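Local coordinates for protein ribonucleoside triphosphate reductase (PDB 1L1L) that probably reduces ribonucleoside triphosphates to their deoxy forms with the help of a vitamin B12 cofactor, as a monomeric, allosterically regulated class II ribonucleotide reductase, at residues 127-132 / 143-148. Sequence-based numbering, arbitrary orientation.
Sequences QKYGDS and EKAVSM
M148 lies between Q127 and Y129, and the packing is tightest around its flexible thioether chain. Its CG sits over one face of the Y129 ring in a CH-pi contact, 4.1 Å from the centroid and 16° off the ring normal. With CG anti to the backbone N (chi1 -170°) and a bend at chi2, the chain then crosses the Q127 side chain, bringing SD to 3.9 Å from Q127 CB. Glutamine suits this place because its aliphatic part packs on the thioether while its amide finds a partner elsewhere, OE1 accepting from N415. A145 and S147 both lie at the rim of the ring, near its plane; a methyl group as small as A145 CB fits there, 4.0 Å from Y129 CE1. Tyrosine offers M148 an apolar face while carrying a hydroxyl to S147, with Y129 OH 2.7 Å from S147 OG. S151 also bonds to Y129 OH, and D236 to S147 OG, so both buried hydroxyls belong to a wider polar network.

The backbones form a weakly bonded antiparallel pairing of two short strands, in which Q127 and A145 are the hydrogen-bonded pair: A145 N reaches Q127 O at 2.8 Å, and Q127 N reaches A145 O at 3.2 Å. A type I turn from A145 to M148 then leads into helix 148-158. On the looser side, K128 and K144 diverge as extended chains whose ends lead away, which suits long charged residues at an exposed edge; K128 NZ bonds to Q142.

The chemistry thus implies a short antiparallel strand pair closing a long loop, secured by M148 packed between the Y129 face and the Q127 chain and by satisfied buried hydroxyls, its lysine side held more loosely.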
loop_
_atom_site.group_PDB
_atom_site.type_symbol
_atom_site.label_atom_id
_atom_site.label_comp_id
_atom_site.label_asym_id
_atom_site.label_seq_id
_atom_site.Cartn_x
_atom_site.Cartn_y
_atom_site.Cartn_z
ATOM N N GLN A 127 -16.497 -9.725 -15.796
ATOM C CA GLN A 127 -17.187 -10.160 -14.586
ATOM C C GLN A 127 -18.476 -9.374 -14.413
ATOM O O GLN A 127 -18.664 -8.328 -15.034
ATOM C CB GLN A 127 -16.318 -9.907 -13.341
ATOM C CG GLN A 127 -15.037 -10.691 -13.264
ATOM C CD GLN A 127 -14.211 -10.317 -12.043
ATOM O OE1 GLN A 127 -14.702 -10.353 -10.913
ATOM N NE2 GLN A 127 -12.952 -9.960 -12.267
ATOM N N LYS A 128 -19.350 -9.874 -13.549
ATOM C CA LYS A 128 -20.605 -9.191 -13.260
ATOM C C LYS A 128 -20.329 -8.161 -12.166
ATOM O O LYS A 128 -19.479 -8.384 -11.299
ATOM C CB LYS A 128 -21.651 -10.188 -12.754
ATOM C CG LYS A 128 -21.286 -10.824 -11.431
ATOM C CD LYS A 128 -22.350 -11.791 -10.947
ATOM C CE LYS A 128 -21.984 -12.360 -9.575
ATOM N NZ LYS A 128 -22.998 -13.331 -9.063
ATOM N N TYR A 129 -21.034 -7.035 -12.206
ATOM C CA TYR A 129 -20.857 -5.998 -11.197
ATOM C C TYR A 129 -21.516 -6.441 -9.898
ATOM O O TYR A 129 -21.114 -6.023 -8.804
ATOM C CB TYR A 129 -21.487 -4.681 -11.652
ATOM C CG TYR A 129 -20.621 -3.866 -12.578
ATOM C CD1 TYR A 129 -20.390 -4.261 -13.899
ATOM C CD2 TYR A 129 -20.011 -2.696 -12.125
ATOM C CE1 TYR A 129 -19.569 -3.506 -14.738
ATOM C CE2 TYR A 129 -19.198 -1.939 -12.951
ATOM C CZ TYR A 129 -18.976 -2.348 -14.254
ATOM O OH TYR A 129 -18.133 -1.602 -15.038
ATOM N N GLY A 130 -22.533 -7.290 -10.027
ATOM C CA GLY A 130 -23.247 -7.768 -8.861
ATOM C C GLY A 130 -23.954 -6.605 -8.199
ATOM O O GLY A 130 -23.966 -5.500 -8.742
ATOM N N ASP A 131 -24.546 -6.843 -7.032
ATOM C CA ASP A 131 -25.246 -5.785 -6.316
ATOM C C ASP A 131 -24.235 -4.935 -5.557
ATOM O O ASP A 131 -23.956 -5.176 -4.383
ATOM C CB ASP A 131 -26.271 -6.379 -5.344
ATOM C CG ASP A 131 -27.125 -5.313 -4.668
ATOM O OD1 ASP A 131 -27.613 -4.406 -5.377
ATOM O OD2 ASP A 131 -27.316 -5.388 -3.434
ATOM N N SER A 132 -23.694 -3.938 -6.247
ATOM C CA SER A 132 -22.700 -3.054 -5.665
ATOM C C SER A 132 -23.171 -1.613 -5.784
ATOM O O SER A 132 -24.151 -1.327 -6.475
ATOM C CB SER A 132 -21.367 -3.220 -6.401
ATOM O OG SER A 132 -20.969 -4.582 -6.450
ATOM N N GLU A 143 -25.212 -9.678 -14.936
ATOM C CA GLU A 143 -24.671 -9.631 -16.292
ATOM C C GLU A 143 -23.184 -9.278 -16.331
ATOM O O GLU A 143 -22.776 -8.225 -15.847
ATOM C CB GLU A 143 -25.460 -8.622 -17.127
ATOM C CG GLU A 143 -24.946 -8.455 -18.544
ATOM C CD GLU A 143 -25.819 -7.533 -19.368
ATOM O OE1 GLU A 143 -25.469 -7.269 -20.538
ATOM O OE2 GLU A 143 -26.855 -7.070 -18.844
ATOM N N LYS A 144 -22.384 -10.157 -16.933
ATOM C CA LYS A 144 -20.942 -9.950 -17.038
ATOM C C LYS A 144 -20.572 -8.862 -18.043
ATOM O O LYS A 144 -21.159 -8.775 -19.123
ATOM C CB LYS A 144 -20.252 -11.262 -17.427
ATOM C CG LYS A 144 -20.398 -12.367 -16.394
ATOM C CD LYS A 144 -19.477 -13.539 -16.709
ATOM C CE LYS A 144 -19.568 -14.616 -15.647
ATOM N NZ LYS A 144 -18.537 -15.671 -15.856
ATOM N N ALA A 145 -19.590 -8.040 -17.681
ATOM C CA ALA A 145 -19.142 -6.953 -18.538
ATOM C C ALA A 145 -17.626 -6.846 -18.554
ATOM O O ALA A 145 -16.965 -7.073 -17.541
ATOM C CB ALA A 145 -19.745 -5.640 -18.066
ATOM N N VAL A 146 -17.080 -6.494 -19.711
ATOM C CA VAL A 146 -15.642 -6.346 -19.867
ATOM C C VAL A 146 -15.086 -5.229 -18.986
ATOM O O VAL A 146 -13.936 -5.285 -18.555
ATOM C CB VAL A 146 -15.283 -6.034 -21.326
ATOM C CG1 VAL A 146 -13.803 -5.746 -21.452
ATOM C CG2 VAL A 146 -15.679 -7.204 -22.212
ATOM N N SER A 147 -15.915 -4.226 -18.720
ATOM C CA SER A 147 -15.516 -3.069 -17.922
ATOM C C SER A 147 -15.448 -3.289 -16.409
ATOM O O SER A 147 -14.799 -2.520 -15.706
ATOM C CB SER A 147 -16.477 -1.909 -18.194
ATOM O OG SER A 147 -17.763 -2.214 -17.677
ATOM N N MET A 148 -16.107 -4.326 -15.904
ATOM C CA MET A 148 -16.126 -4.564 -14.465
ATOM C C MET A 148 -14.777 -4.482 -13.723
ATOM O O MET A 148 -14.609 -3.640 -12.840
ATOM C CB MET A 148 -16.813 -5.899 -14.161
ATOM C CG MET A 148 -17.100 -6.137 -12.675
ATOM S SD MET A 148 -15.591 -6.445 -11.682
ATOM C CE MET A 148 -16.314 -6.881 -10.063
HETATM O O HOH W 1 -22.991 -6.288 -14.423
#